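Acetolactate synthase isozyme 1 large subunit (Escherichia coli, PDB 6LPI) is the large subunit of a thiamine diphosphate-dependent enzyme that binds thiamine diphosphate, a magnesium ion and flavin-adenine dinucleotide. Local coordinates at residues Met70-Gly75 / Gln409-Gly414; Ala63-Gln68 / Leu416-Phe421; Ile386-Val391 / Val438-Gly443. One frame throughout, in Å; residues are numbered along the deposited sequence.

Overall arrangement
Following the chain from the N terminus, the first segments met lie on helix 60-74, which supplies Ala63-Gln68 to interaction 2 and Met70-Gly75 to interaction 1. More than 330 residues later Gln409-Gly414 closes the loop of interaction 1, and Leu416-Phe421 then closes the wider loop of interaction 2 around it. Interaction 3 starts at Ile386, inside both loops, and closes at 438-443, beyond both, so it crosses each of them. Interactions 1 and 2 fasten the helix of the N-terminal thiamine diphosphate-binding domain to the C-terminal one, while interaction 3 pairs two strands within the latter's sheet. Strands 410-411 and 386-389 are neighbours there, and interactions 2 and 3 both touch thiamine diphosphate.

Interaction 1. Residues Met70-Gly75 / Gln409-Gly414; sequences MARTDG and QWLTSG. With FAD (flavin-adenine dinucleotide), chain I.
Arg72 reaches from the last turn of helix 60-74 to Thr412, and its NH2 is gripped by two carboxylates, forming salt bridges with Asp97 and Asp101. NH1 of the same guanidinium lies 2.6 Å from Thr412 O, but the bond is bent to 117° at the hydrogen and counts as weak. CG stands anti to the carbonyl carbon (chi1 -58°) and the chain runs extended to NE, which is bonded to OE1 of Gln68, one turn back on the same helix. The neighbouring acids would be expected to stabilise the positive charge. Nearer the backbone, Arg72 CB rests 4.0 Å from Leu411 CG. Thr73 CG2 fits against both branches of that leucine, 3.8 Å from CD1 and 4.0 Å from CD2, the two side chains crossing at about a right angle. The contact joins a helix of the N-terminal thiamine diphosphate-binding domain to strand 410-411, an edge strand, within this chain, of the parallel sheet in the C-terminal one, with Ala429 of helix 422-432 packed against both Thr73 and Leu411. Asp97 links the two sides a second time, since its other oxygen bonds Ser413 OG. Thr412 OG1 turns instead to Thr389 on the adjacent strand. Gly414 O accepts a hydrogen bond of 2.8 Å from O2' of flavin-adenine dinucleotide, while its backbone N is bonded to Asp101.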
# COMPACT_ATOMS: atom_id res chain seq x y z
N MET B 70 -9.10 -1.37 -8.30
CA MET B 70 -8.97 -2.57 -9.12
C MET B 70 -7.80 -3.40 -8.62
O MET B 70 -7.99 -4.56 -8.22
CB MET B 70 -8.80 -2.19 -10.59
CG MET B 70 -9.99 -1.42 -11.11
SD MET B 70 -10.02 -1.24 -12.88
CE MET B 70 -9.07 -2.67 -13.40
N ALA B 71 -6.61 -2.78 -8.55
CA ALA B 71 -5.38 -3.49 -8.19
C ALA B 71 -5.45 -4.10 -6.79
O ALA B 71 -4.99 -5.22 -6.57
CB ALA B 71 -4.19 -2.56 -8.30
N ARG B 72 -6.02 -3.38 -5.83
CA ARG B 72 -6.12 -3.95 -4.49
C ARG B 72 -7.11 -5.09 -4.42
O ARG B 72 -7.01 -5.91 -3.51
CB ARG B 72 -6.46 -2.87 -3.47
CG ARG B 72 -5.47 -1.76 -3.44
CD ARG B 72 -5.63 -1.06 -2.14
NE ARG B 72 -4.86 0.17 -2.04
CZ ARG B 72 -4.39 0.62 -0.88
NH1 ARG B 72 -4.62 -0.08 0.23
NH2 ARG B 72 -3.70 1.76 -0.83
N THR B 73 -8.04 -5.21 -5.36
CA THR B 73 -8.85 -6.43 -5.33
C THR B 73 -8.39 -7.59 -6.25
O THR B 73 -8.66 -8.74 -5.89
CB THR B 73 -10.31 -6.13 -5.65
OG1 THR B 73 -10.40 -5.55 -6.96
CG2 THR B 73 -10.91 -5.17 -4.61
N ASP B 74 -7.68 -7.37 -7.39
CA ASP B 74 -7.38 -8.44 -8.38
C ASP B 74 -6.17 -9.25 -7.94
O ASP B 74 -6.14 -10.48 -8.09
CB ASP B 74 -7.00 -7.91 -9.78
CG ASP B 74 -6.19 -6.63 -9.75
OD1 ASP B 74 -5.32 -6.59 -8.87
OD2 ASP B 74 -6.41 -5.70 -10.54
N GLY B 75 -5.17 -8.57 -7.35
CA GLY B 75 -3.80 -9.05 -7.20
C GLY B 75 -2.89 -8.81 -8.38
O GLY B 75 -1.76 -9.30 -8.34
N GLN B 409 -10.81 -8.19 0.99
CA GLN B 409 -12.13 -7.62 1.22
C GLN B 409 -12.05 -6.21 1.78
O GLN B 409 -12.95 -5.40 1.53
CB GLN B 409 -12.92 -8.51 2.19
CG GLN B 409 -14.06 -7.81 2.87
CD GLN B 409 -14.95 -8.75 3.63
OE1 GLN B 409 -16.13 -8.89 3.31
NE2 GLN B 409 -14.39 -9.39 4.66
N TRP B 410 -10.95 -5.92 2.45
CA TRP B 410 -10.70 -4.70 3.20
C TRP B 410 -9.71 -3.84 2.42
O TRP B 410 -8.58 -4.27 2.16
CB TRP B 410 -10.16 -5.07 4.57
CG TRP B 410 -9.65 -4.01 5.44
CD1 TRP B 410 -8.36 -3.87 5.89
CD2 TRP B 410 -10.40 -2.96 6.05
NE1 TRP B 410 -8.27 -2.78 6.73
CE2 TRP B 410 -9.51 -2.20 6.83
CE3 TRP B 410 -11.74 -2.56 5.97
CZ2 TRP B 410 -9.91 -1.08 7.55
CZ3 TRP B 410 -12.14 -1.45 6.68
CH2 TRP B 410 -11.23 -0.72 7.47
N LEU B 411 -10.16 -2.67 1.97
CA LEU B 411 -9.39 -1.71 1.19
C LEU B 411 -9.27 -0.42 1.98
O LEU B 411 -10.22 0.35 2.08
CB LEU B 411 -10.06 -1.40 -0.16
CG LEU B 411 -9.79 -2.20 -1.44
CD1 LEU B 411 -10.00 -3.67 -1.26
CD2 LEU B 411 -10.65 -1.69 -2.59
N THR B 412 -8.08 -0.15 2.49
CA THR B 412 -7.84 1.10 3.19
C THR B 412 -6.45 1.62 2.83
O THR B 412 -5.58 0.87 2.40
CB THR B 412 -7.96 0.94 4.71
OG1 THR B 412 -8.13 2.22 5.33
CG2 THR B 412 -6.73 0.28 5.27
N SER B 413 -6.28 2.93 2.94
CA SER B 413 -5.00 3.58 2.71
C SER B 413 -4.27 3.68 4.05
O SER B 413 -4.68 4.46 4.91
CB SER B 413 -5.22 4.94 2.06
OG SER B 413 -4.05 5.72 2.04
N GLY B 414 -3.23 2.87 4.24
CA GLY B 414 -2.50 2.79 5.51
C GLY B 414 -1.15 3.47 5.63
O GLY B 414 -0.84 4.11 6.65
PA FAD I . 2.52 -3.19 4.64
O1A FAD I . 1.09 -3.46 4.34
O2A FAD I . 3.17 -2.04 3.92
O5B FAD I . 3.17 -4.59 4.32
C5B FAD I . 4.15 -4.74 3.27
C4B FAD I . 5.24 -5.64 3.79
O4B FAD I . 4.99 -7.01 3.39
C3B FAD I . 6.63 -5.30 3.27
O3B FAD I . 7.57 -5.53 4.33
C2B FAD I . 6.76 -6.25 2.08
O2B FAD I . 8.10 -6.52 1.67
C1B FAD I . 6.12 -7.49 2.68
N9A FAD I . 5.68 -8.50 1.72
C8A FAD I . 4.85 -8.32 0.64
N7A FAD I . 4.61 -9.42 -0.03
C5A FAD I . 5.33 -10.39 0.65
C6A FAD I . 5.51 -11.77 0.44
N6A FAD I . 4.95 -12.45 -0.56
N1A FAD I . 6.31 -12.44 1.30
C2A FAD I . 6.88 -11.77 2.31
N3A FAD I . 6.78 -10.47 2.61
C4A FAD I . 6.00 -9.83 1.73
N1 FAD I . -1.55 0.09 11.59
C2 FAD I . -1.53 -0.77 12.65
O2 FAD I . -0.98 -1.86 12.58
N3 FAD I . -2.17 -0.42 13.83
C4 FAD I . -2.86 0.75 14.07
O4 FAD I . -3.39 0.94 15.16
C4X FAD I . -2.86 1.66 12.94
N5 FAD I . -3.48 2.81 13.06
C5X FAD I . -3.49 3.67 11.97
C6 FAD I . -4.16 4.89 12.07
C7 FAD I . -4.21 5.78 11.00
C7M FAD I . -4.92 7.09 11.14
C8 FAD I . -3.57 5.44 9.79
C8M FAD I . -3.59 6.39 8.62
C9 FAD I . -2.90 4.22 9.69
C9A FAD I . -2.85 3.35 10.76
N10 FAD I . -2.18 2.10 10.68
C10 FAD I . -2.17 1.24 11.74
C1' FAD I . -1.50 1.70 9.45
C2' FAD I . -0.00 1.96 9.50
O2' FAD I . 0.27 3.31 9.15
C3' FAD I . 0.70 1.04 8.50
O3' FAD I . 0.15 1.25 7.20
C4' FAD I . 0.61 -0.44 8.83
O4' FAD I . 0.69 -0.61 10.24
C5' FAD I . 1.69 -1.25 8.16
O5' FAD I . 1.30 -2.63 8.13
P FAD I . 2.20 -3.69 7.43
O1P FAD I . 3.40 -3.99 8.34
O2P FAD I . 1.43 -4.74 7.04
O3P FAD I . 2.70 -2.91 6.19

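Interaction 2. Residues Ala63-Gln68 / Leu416-Phe421; sequences AGFIAQ and LGTMGF. With TPP (thiamine diphosphate), chain J.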
# COMPACT_ATOMS: atom_id res chain seq x y z
N ALA B 63 -8.57 8.96 -10.96
CA ALA B 63 -8.18 7.89 -11.89
C ALA B 63 -7.20 6.93 -11.23
O ALA B 63 -7.35 5.71 -11.33
CB ALA B 63 -7.54 8.48 -13.15
N GLY B 64 -6.20 7.49 -10.54
CA GLY B 64 -5.21 6.65 -9.90
C GLY B 64 -5.79 5.81 -8.78
O GLY B 64 -5.48 4.63 -8.66
N PHE B 65 -6.66 6.40 -7.95
CA PHE B 65 -7.20 5.61 -6.85
C PHE B 65 -8.20 4.56 -7.36
O PHE B 65 -8.34 3.51 -6.73
CB PHE B 65 -7.84 6.52 -5.81
CG PHE B 65 -6.85 7.13 -4.87
CD1 PHE B 65 -5.94 6.34 -4.18
CD2 PHE B 65 -6.82 8.51 -4.66
CE1 PHE B 65 -5.02 6.89 -3.30
CE2 PHE B 65 -5.89 9.08 -3.79
CZ PHE B 65 -5.00 8.27 -3.11
N ILE B 66 -8.89 4.82 -8.47
CA ILE B 66 -9.75 3.80 -9.08
C ILE B 66 -8.90 2.64 -9.60
O ILE B 66 -9.22 1.46 -9.40
CB ILE B 66 -10.61 4.40 -10.20
CG1 ILE B 66 -11.67 5.33 -9.64
CG2 ILE B 66 -11.29 3.30 -11.00
CD1 ILE B 66 -12.35 6.09 -10.74
N ALA B 67 -7.82 2.97 -10.31
CA ALA B 67 -6.84 1.95 -10.64
C ALA B 67 -6.40 1.21 -9.38
O ALA B 67 -6.23 -0.01 -9.38
CB ALA B 67 -5.65 2.57 -11.37
N GLN B 68 -6.23 1.94 -8.28
CA GLN B 68 -5.84 1.31 -7.03
C GLN B 68 -6.89 0.34 -6.52
O GLN B 68 -6.55 -0.73 -6.02
CB GLN B 68 -5.52 2.36 -5.99
CG GLN B 68 -4.04 2.66 -5.91
CD GLN B 68 -3.60 2.90 -4.47
OE1 GLN B 68 -3.91 2.12 -3.56
NE2 GLN B 68 -2.93 4.02 -4.26
N LEU B 416 0.42 5.79 3.40
CA LEU B 416 0.33 7.22 3.22
C LEU B 416 -0.83 7.81 3.99
O LEU B 416 -0.75 8.96 4.43
CB LEU B 416 0.19 7.54 1.73
CG LEU B 416 0.20 9.03 1.43
CD1 LEU B 416 1.52 9.56 1.94
CD2 LEU B 416 -0.01 9.29 -0.08
N GLY B 417 -1.89 7.03 4.19
CA GLY B 417 -3.04 7.47 4.94
C GLY B 417 -3.68 8.65 4.24
O GLY B 417 -3.81 9.72 4.84
N THR B 418 -4.10 8.46 3.00
CA THR B 418 -4.58 9.55 2.16
C THR B 418 -6.07 9.78 2.41
O THR B 418 -6.88 8.88 2.19
CB THR B 418 -4.38 9.20 0.68
OG1 THR B 418 -3.09 8.59 0.48
CG2 THR B 418 -4.55 10.39 -0.22
N MET B 419 -6.43 10.99 2.84
CA MET B 419 -7.84 11.34 2.75
C MET B 419 -8.24 11.36 1.30
O MET B 419 -7.45 11.75 0.42
CB MET B 419 -8.15 12.68 3.42
CG MET B 419 -7.81 12.71 4.92
SD MET B 419 -8.07 14.32 5.68
CE MET B 419 -9.70 14.66 4.96
N GLY B 420 -9.45 10.86 1.03
CA GLY B 420 -9.96 10.82 -0.32
C GLY B 420 -9.76 9.50 -1.02
O GLY B 420 -10.22 9.34 -2.15
N PHE B 421 -9.09 8.54 -0.37
CA PHE B 421 -8.85 7.24 -0.98
C PHE B 421 -10.15 6.45 -1.19
O PHE B 421 -10.36 5.83 -2.25
CB PHE B 421 -7.87 6.47 -0.09
CG PHE B 421 -7.83 4.99 -0.35
CD1 PHE B 421 -6.91 4.45 -1.25
CD2 PHE B 421 -8.70 4.13 0.29
CE1 PHE B 421 -6.88 3.09 -1.50
CE2 PHE B 421 -8.66 2.78 0.06
CZ PHE B 421 -7.75 2.25 -0.83
N1' TPP J . -4.72 16.10 4.49
C2' TPP J . -4.77 14.93 3.75
CM2 TPP J . -4.89 14.96 2.25
N3' TPP J . -4.70 13.70 4.36
C4' TPP J . -4.55 13.61 5.72
N4' TPP J . -4.48 12.39 6.24
C5' TPP J . -4.50 14.78 6.48
C6' TPP J . -4.59 16.02 5.85
C7' TPP J . -4.39 14.72 7.99
N3 TPP J . -5.59 14.13 8.50
C2 TPP J . -5.70 12.79 8.80
S1 TPP J . -7.13 12.34 9.34
C5 TPP J . -7.69 13.86 9.22
C4 TPP J . -6.77 14.75 8.74
CM4 TPP J . -7.09 16.20 8.55
C6 TPP J . -9.12 14.13 9.62
C7 TPP J . -10.10 13.19 8.92
O7 TPP J . -11.27 13.91 8.64
PA TPP J . -12.68 13.17 8.36
O1A TPP J . -12.85 12.83 6.91
O2A TPP J . -13.74 14.13 8.86
O3A TPP J . -12.67 11.78 9.18
PB TPP J . -13.16 11.64 10.73
O1B TPP J . -13.73 10.23 10.94
O2B TPP J . -12.04 11.87 11.71
O3B TPP J . -14.18 12.71 11.03
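Two phenylalanines make the aromatic part of the contact: Phe421 turns its ring edge toward the face of Phe65 in an offset edge-to-face pair, with centroids 5.6 Å apart and planes at 82°. Phe421 CA adds a CH-pi contact, standing over the centre of the Phe65 ring at 4.2 Å from its centroid. Among apolar contacts, Phe421 CD1 lies 3.6 Å from Phe65 CD1, and Thr418 CG2 meets Phe65 CZ, also at 3.6 Å. Polar groups lie around this pair. Gln68 OE1 sits in the plane of the Phe421 ring, 3.7 Å from CE1, and is bonded to Arg72 NE; Gln68 NE2 and Thr418 OG1 each bond a different oxygen of Asp97. Toward the cofactor, Gly417 O accepts a hydrogen bond from N4' of thiamine diphosphate (3.1 Å, 154°). Met419 places CG anti to its carbonyl carbon (chi1 -60°), 3.3 Å from N3' of the aminopyrimidine, and its SD comes 3.4 Å from C4 of the thiazolium. A hydrophobic side chain wedged between the two cofactor rings, next to a carbonyl that takes the 4'-amino group, is characteristic of thiamine diphosphate sites, where it supports the V-shaped cofactor.

Interaction 3. Residues Ile386-Val391 / Val438-Gly443; sequences IITTDV and VLCFSG. With TPP (thiamine diphosphate), chain J.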
# COMPACT_ATOMS: atom_id res chain seq x y z
N ILE B 386 -17.29 -5.97 -0.37
CA ILE B 386 -15.98 -5.33 -0.35
C ILE B 386 -16.15 -4.06 0.46
O ILE B 386 -17.14 -3.34 0.28
CB ILE B 386 -15.46 -5.05 -1.78
CG1 ILE B 386 -15.20 -6.37 -2.51
CG2 ILE B 386 -14.18 -4.28 -1.72
CD1 ILE B 386 -15.29 -6.27 -4.00
N ILE B 387 -15.22 -3.81 1.39
CA ILE B 387 -15.27 -2.67 2.31
C ILE B 387 -14.07 -1.78 2.07
O ILE B 387 -12.92 -2.23 2.07
CB ILE B 387 -15.35 -3.08 3.79
CG1 ILE B 387 -16.55 -3.99 4.05
CG2 ILE B 387 -15.45 -1.83 4.72
CD1 ILE B 387 -16.37 -5.47 3.86
N THR B 388 -14.36 -0.51 1.87
CA THR B 388 -13.42 0.56 1.60
C THR B 388 -13.60 1.64 2.67
O THR B 388 -14.66 1.75 3.28
CB THR B 388 -13.77 1.11 0.19
OG1 THR B 388 -13.22 0.26 -0.82
CG2 THR B 388 -13.31 2.48 -0.01
N THR B 389 -12.54 2.40 2.96
CA THR B 389 -12.66 3.50 3.92
C THR B 389 -11.84 4.69 3.46
O THR B 389 -10.90 4.55 2.68
CB THR B 389 -12.20 3.21 5.36
OG1 THR B 389 -10.79 3.46 5.48
CG2 THR B 389 -12.51 1.81 5.80
N ASP B 390 -12.22 5.86 3.93
CA ASP B 390 -11.33 7.01 3.89
C ASP B 390 -10.45 6.99 5.16
O ASP B 390 -10.22 5.94 5.76
CB ASP B 390 -12.15 8.28 3.66
CG ASP B 390 -12.23 8.70 2.17
OD1 ASP B 390 -11.13 8.73 1.55
OD2 ASP B 390 -13.33 9.01 1.62
N VAL B 391 -9.92 8.15 5.56
CA VAL B 391 -8.93 8.23 6.63
C VAL B 391 -9.43 9.15 7.75
O VAL B 391 -9.88 10.26 7.48
CB VAL B 391 -7.58 8.73 6.09
CG1 VAL B 391 -6.65 9.05 7.24
CG2 VAL B 391 -6.97 7.67 5.19
N VAL B 438 -19.84 -2.91 -2.66
CA VAL B 438 -18.73 -2.15 -2.14
C VAL B 438 -19.38 -1.10 -1.24
O VAL B 438 -20.22 -0.31 -1.70
CB VAL B 438 -17.92 -1.55 -3.29
CG1 VAL B 438 -16.60 -1.09 -2.80
CG2 VAL B 438 -17.73 -2.63 -4.35
N LEU B 439 -19.10 -1.21 0.05
CA LEU B 439 -19.49 -0.23 1.05
C LEU B 439 -18.27 0.62 1.34
O LEU B 439 -17.17 0.09 1.49
CB LEU B 439 -20.00 -0.92 2.32
CG LEU B 439 -21.15 -1.88 2.01
CD1 LEU B 439 -20.94 -3.25 2.65
CD2 LEU B 439 -22.45 -1.27 2.50
N CYS B 440 -18.45 1.93 1.40
CA CYS B 440 -17.34 2.85 1.60
C CYS B 440 -17.59 3.69 2.84
O CYS B 440 -18.35 4.66 2.78
CB CYS B 440 -17.15 3.72 0.36
SG CYS B 440 -16.05 5.09 0.67
N PHE B 441 -16.97 3.33 3.96
CA PHE B 441 -17.09 4.12 5.19
C PHE B 441 -16.24 5.37 5.07
O PHE B 441 -15.01 5.28 4.96
CB PHE B 441 -16.66 3.30 6.40
CG PHE B 441 -17.59 2.17 6.72
CD1 PHE B 441 -17.41 0.92 6.14
CD2 PHE B 441 -18.65 2.36 7.59
CE1 PHE B 441 -18.28 -0.13 6.43
CE2 PHE B 441 -19.52 1.32 7.90
CZ PHE B 441 -19.34 0.07 7.32
N SER B 442 -16.88 6.54 5.14
CA SER B 442 -16.21 7.80 4.89
C SER B 442 -16.57 8.81 5.97
O SER B 442 -17.46 8.60 6.80
CB SER B 442 -16.59 8.35 3.50
OG SER B 442 -15.96 9.58 3.19
N GLY B 443 -15.84 9.93 5.94
CA GLY B 443 -16.11 11.04 6.82
C GLY B 443 -16.29 12.32 6.02
O GLY B 443 -15.89 12.41 4.86
N1' TPP J . -4.72 16.10 4.49
C2' TPP J . -4.77 14.93 3.75
CM2 TPP J . -4.89 14.96 2.25
N3' TPP J . -4.70 13.70 4.36
C4' TPP J . -4.55 13.61 5.72
N4' TPP J . -4.48 12.39 6.24
C5' TPP J . -4.50 14.78 6.48
C6' TPP J . -4.59 16.02 5.85
C7' TPP J . -4.39 14.72 7.99
N3 TPP J . -5.59 14.13 8.50
C2 TPP J . -5.70 12.79 8.80
S1 TPP J . -7.13 12.34 9.34
C5 TPP J . -7.69 13.86 9.22
C4 TPP J . -6.77 14.75 8.74
CM4 TPP J . -7.09 16.20 8.55
C6 TPP J . -9.12 14.13 9.62
C7 TPP J . -10.10 13.19 8.92
O7 TPP J . -11.27 13.91 8.64
PA TPP J . -12.68 13.17 8.36
O1A TPP J . -12.85 12.83 6.91
O2A TPP J . -13.74 14.13 8.86
O3A TPP J . -12.67 11.78 9.18
PB TPP J . -13.16 11.64 10.73
O1B TPP J . -13.73 10.23 10.94
O2B TPP J . -12.04 11.87 11.71
O3B TPP J . -14.18 12.71 11.03
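Ile386-Thr389 pairs with Val438-Phe441 as parallel strands, and four backbone bonds, the last from Asp390 N, tie them together. Leu439 N donates to Ile386 O at 2.9 Å, and Leu439 O receives Thr388 N at 2.9 Å, an almost straight bond of 163°. Thr388 O then takes Phe441 N at 2.9 Å, more bent (142°), with the donor tilted out of the carbonyl plane. Phe441 O completes the set with Asp390 N at 3.0 Å. Near the C-terminal end of the pair, side chains add bonds. Ser442 OG, anti to its backbone N (chi1 -179°), donates to the anti lone pair of Asp390 OD2 at 3.1 Å. Asp390 OD1 is occupied by Gly422 N at the start of helix 422-432, so one carboxylate, just after strand 386-389, bridges Ser442 and the first turn of the helix. Thr389 OG1 donates in plane to a lone pair of Asp390 O at 2.6 Å. Beside Thr389, Ile387 CG2 lies at the edge of the Phe441 ring, 3.7 Å from CD1. Both segments lead to thiamine diphosphate: Val391 O is 3.3 Å from C7, and Gly443 opens the family's GDG motif, whose Asp444 binds the magnesium ion. Strand 386-389 lies between 410-411 and 438-443, the latter followed by 464-470; helix 422-432, crossing from 410-411 to 438-443, covers Ile386, Thr388 and Val438 through Ala426 and Ala429.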